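Local coordinates for uncharacterized protein (Cytophaga hutchinsonii ATCC 33406, PDB 3FF4) that is of unknown function but, as a small Rossmann-like protein of the CoA-binding domain family, probably binds coenzyme A or a related nucleotide, at residues G11-E15 and T16-A20; E99-E103 and N104-P108. All blocks are in the same frame, centred on the assembly; numbering follows the deposited sequence. Where two conformers were deposited one is given.

Contact 1. Residues G11-E15 and T16-A20; sequences GATPE and TNRYA
The side chains of E15 and R18 lie side by side, pointing the same way, with the carboxylate and guanidinium planes 44° apart. E15 OE1 lies oblique to the guanidinium, well out of its plane and 4.3 Å from R18 NH2, so the attraction is one of charge alone, with no N-H aimed at the oxygen. The firm contact between the two chains is aliphatic, E15 CB resting 3.8 Å from R18 CG. E15 was modelled in two conformers, which leaves the finer placing of its carboxylate less certain; in the one described here, OE1 forms a salt bridge with K40 and takes a hydrogen bond from T13 OG1, approached from its anti side and somewhat out of plane. With OG1 anti to its own amide nitrogen (chi1 174°), T13 turns this hydroxyl to E15, where it also accepts from E15 N at 3.2 Å, while its methyl CG2 presses on R18 CB at 3.5 Å, the two side chains crossing nearly at right angles. An alanine in place of T13 is likely to leave the E15 amide and carboxylate without their shared hydroxyl and to open a gap against R18 CB. In the backbone, R18 N donates a hydrogen bond to E15 O at 3.1 Å, closing a type I turn from E15 to R18, and A20 CB packs 3.5 Å from G11 O. G11 has positive phi, and a side chain there would strike the preceding carbonyl oxygen. Taken together, an ST turn at T13, a type I turn and R18 as N-cap carry the chain from strand 7-10 into helix 19-30, the glycine-containing first beta-alpha connection of a Rossmann-like domain, which in related CoA-binding domains commonly helps to form the nucleotide site.

Contact 2. Residues E99-E103 and N104-P108; sequences EILSE and NGIEP
I100 O is gripped twice by N104: the side-chain ND2 donates at 2.7 Å and the backbone N104 N at 3.1 Å, reaching the oxygen from opposite faces of its carbonyl plane. The first bond is almost perfectly straight (178°), and the oxygen lies in the plane of the N104 amide, which fixes the rotation of that group. A chi1 of -76° keeps CG of N104 beside its own backbone nitrogen and thus folds the amide back alongside I100, whose CG2 lies 3.9 Å from ND2. One residue further on, L101 O receives I106 N at 2.8 Å, with a weak additional bond from N104 N. S102 O accepts from G105 N at 3.0 Å. The positive phi of G105, favourable for glycine, lets the chain reverse here.

Beside these bonds, L101 and I106 cross at a slant: CD2 of L101 meets both CG2 and CD1 of I106, each at 3.8 Å. Both residues also face V86 in strand 85-88, and helix 75-81 contributes I78 against L101 and L79 against I106. On the outer side, S102 CB touches P108 CD at 3.8 Å, while the S102 hydroxyl bonds back to E98 O within the helix.

The paired bonds of I106 N to L101 O and G105 N to S102 O, with G105 as C-prime residue, make a Schellman motif that ends helix 95-103 and delivers the chain to strand 107-110, the last step of a beta-alpha-beta crossover.

How the contacts relate
Contacts 1 and 2 are two turns of the same Rossmann-like domain that do not touch, their centres 26 Å apart and their nearest atoms about 14 Å apart, on opposite sides of the chain's centre. They do complementary jobs. Contact 1 leads out of strand 7-10 and starts a helix; contact 2 finishes a helix and leads into strand 107-110. Because the five strands run parallel, in the order 34-37, 7-10, 61-64, 85-88, 107-110, the first turn sits at the C-terminal edge of the sheet, where this fold usually binds its nucleotide, and the second at the N-terminal edge, away from that site.

Contact 1. Residues G11-E15 and T16-A20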
# COMPACT_ATOMS: atom_id res chain seq x y z
N GLY A 11 3.94 5.22 0.08
CA GLY A 11 3.78 6.39 0.92
C GLY A 11 4.23 6.14 2.36
O GLY A 11 3.88 6.91 3.27
N ALA A 12 5.03 5.08 2.59
CA ALA A 12 5.51 4.79 3.95
C ALA A 12 6.23 5.99 4.60
O ALA A 12 6.93 6.75 3.91
CB ALA A 12 6.44 3.61 3.93
N THR A 13 6.04 6.16 5.90
CA THR A 13 6.66 7.30 6.63
C THR A 13 7.04 6.84 8.03
O THR A 13 6.38 5.95 8.59
CB THR A 13 5.75 8.57 6.66
OG1 THR A 13 6.36 9.57 7.50
CG2 THR A 13 4.34 8.27 7.17
N PRO A 14 8.15 7.39 8.60
CA PRO A 14 8.44 7.05 10.00
C PRO A 14 7.59 7.84 11.04
O PRO A 14 7.59 7.47 12.23
CB PRO A 14 9.94 7.37 10.14
CG PRO A 14 10.17 8.46 9.13
CD PRO A 14 9.23 8.19 7.98
N GLU A 15 6.90 8.90 10.60
CA GLU A 15 6.06 9.71 11.50
C GLU A 15 4.92 8.87 12.08
O GLU A 15 4.02 8.45 11.36
CB GLU A 15 5.52 10.93 10.76
CG GLU A 15 6.62 11.83 10.22
CD GLU A 15 6.20 12.60 9.00
OE1 GLU A 15 5.66 11.97 8.06
OE2 GLU A 15 6.39 13.83 8.97
N THR A 16 4.99 8.64 13.39
CA THR A 16 4.11 7.67 14.08
C THR A 16 2.63 8.04 14.13
O THR A 16 1.78 7.19 14.41
CB THR A 16 4.61 7.34 15.52
OG1 THR A 16 4.61 8.53 16.32
CG2 THR A 16 6.00 6.72 15.51
N ASN A 17 2.31 9.30 13.87
CA ASN A 17 0.93 9.78 13.86
C ASN A 17 0.28 9.63 12.48
O ASN A 17 -0.92 9.85 12.33
CB ASN A 17 0.89 11.25 14.28
CG ASN A 17 1.67 12.14 13.31
OD1 ASN A 17 2.86 11.93 13.05
ND2 ASN A 17 0.99 13.13 12.75
N ARG A 18 1.08 9.28 11.48
CA ARG A 18 0.56 9.17 10.12
C ARG A 18 -0.03 7.79 9.87
O ARG A 18 0.49 6.77 10.37
CB ARG A 18 1.64 9.51 9.09
CG ARG A 18 2.11 10.96 9.16
CD ARG A 18 0.96 11.96 8.97
NE ARG A 18 0.36 11.75 7.66
CZ ARG A 18 0.80 12.28 6.52
NH1 ARG A 18 0.19 11.99 5.39
NH2 ARG A 18 1.86 13.11 6.50
N TYR A 19 -1.12 7.78 9.09
CA TYR A 19 -1.82 6.54 8.78
C TYR A 19 -0.96 5.45 8.12
O TYR A 19 -1.19 4.28 8.37
CB TYR A 19 -3.15 6.79 8.04
CG TYR A 19 -4.28 7.08 9.02
CD1 TYR A 19 -4.23 8.20 9.85
CD2 TYR A 19 -5.37 6.23 9.13
CE1 TYR A 19 -5.25 8.47 10.75
CE2 TYR A 19 -6.42 6.50 10.01
CZ TYR A 19 -6.34 7.62 10.82
OH TYR A 19 -7.33 7.87 11.72
N ALA A 20 0.03 5.82 7.31
CA ALA A 20 0.90 4.78 6.72
C ALA A 20 1.73 4.06 7.78
O ALA A 20 2.08 2.88 7.60
CB ALA A 20 1.83 5.35 5.63

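Contact 2. Residues E99-E103 and N104-P108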
# COMPACT_ATOMS: atom_id res chain seq x y z
N GLU A 99 -9.78 2.47 -12.58
CA GLU A 99 -10.13 1.90 -13.89
C GLU A 99 -8.94 1.28 -14.57
O GLU A 99 -9.05 0.20 -15.15
CB GLU A 99 -10.71 2.95 -14.81
CG GLU A 99 -12.04 3.40 -14.37
CD GLU A 99 -12.61 4.48 -15.26
OE1 GLU A 99 -12.17 4.61 -16.45
OE2 GLU A 99 -13.52 5.21 -14.77
N ILE A 100 -7.79 1.96 -14.50
CA ILE A 100 -6.58 1.42 -15.11
C ILE A 100 -6.23 0.09 -14.46
O ILE A 100 -5.91 -0.90 -15.14
CB ILE A 100 -5.41 2.42 -15.01
CG1 ILE A 100 -5.63 3.60 -15.96
CG2 ILE A 100 -4.09 1.72 -15.31
CD1 ILE A 100 -4.61 4.72 -15.79
N LEU A 101 -6.32 0.04 -13.13
CA LEU A 101 -6.07 -1.22 -12.40
C LEU A 101 -7.04 -2.33 -12.83
O LEU A 101 -6.60 -3.42 -13.23
CB LEU A 101 -6.15 -1.00 -10.89
CG LEU A 101 -5.00 -0.17 -10.31
CD1 LEU A 101 -5.33 0.27 -8.88
CD2 LEU A 101 -3.67 -0.93 -10.37
N SER A 102 -8.34 -2.07 -12.70
CA SER A 102 -9.34 -3.07 -12.96
C SER A 102 -9.29 -3.53 -14.43
O SER A 102 -9.47 -4.71 -14.69
CB SER A 102 -10.71 -2.55 -12.53
OG SER A 102 -10.99 -1.31 -13.21
N GLU A 103 -8.98 -2.61 -15.36
CA GLU A 103 -8.68 -2.92 -16.77
C GLU A 103 -7.56 -3.90 -16.93
O GLU A 103 -7.53 -4.66 -17.89
CB GLU A 103 -8.14 -1.66 -17.48
CG GLU A 103 -9.02 -1.11 -18.40
CD GLU A 103 -8.58 0.24 -18.91
OE1 GLU A 103 -7.38 0.51 -19.22
OE2 GLU A 103 -9.49 1.04 -19.03
N ASN A 104 -6.57 -3.78 -16.07
CA ASN A 104 -5.40 -4.64 -16.13
C ASN A 104 -5.56 -5.84 -15.19
O ASN A 104 -4.58 -6.46 -14.83
CB ASN A 104 -4.11 -3.87 -15.79
CG ASN A 104 -3.64 -2.99 -16.94
OD1 ASN A 104 -2.85 -3.41 -17.77
ND2 ASN A 104 -4.13 -1.75 -16.99
N GLY A 105 -6.80 -6.16 -14.81
CA GLY A 105 -7.07 -7.31 -13.92
C GLY A 105 -6.59 -7.18 -12.46
O GLY A 105 -6.41 -8.20 -11.78
N ILE A 106 -6.38 -5.95 -11.98
CA ILE A 106 -6.02 -5.68 -10.59
C ILE A 106 -7.24 -5.07 -9.86
O ILE A 106 -7.83 -4.08 -10.34
CB ILE A 106 -4.79 -4.73 -10.49
CG1 ILE A 106 -3.57 -5.35 -11.20
CG2 ILE A 106 -4.48 -4.36 -9.04
CD1 ILE A 106 -2.41 -4.35 -11.55
N GLU A 107 -7.61 -5.65 -8.70
CA GLU A 107 -8.81 -5.23 -8.03
C GLU A 107 -8.59 -3.93 -7.22
O GLU A 107 -7.83 -3.93 -6.25
CB GLU A 107 -9.34 -6.33 -7.13
CG GLU A 107 -10.73 -6.04 -6.58
CD GLU A 107 -11.13 -6.95 -5.42
OE1 GLU A 107 -10.25 -7.56 -4.76
OE2 GLU A 107 -12.33 -7.02 -5.14
N PRO A 108 -9.25 -2.83 -7.63
CA PRO A 108 -9.19 -1.66 -6.79
C PRO A 108 -10.21 -1.83 -5.64
O PRO A 108 -11.33 -2.27 -5.87
CB PRO A 108 -9.60 -0.53 -7.73
CG PRO A 108 -10.47 -1.19 -8.83
CD PRO A 108 -10.22 -2.69 -8.75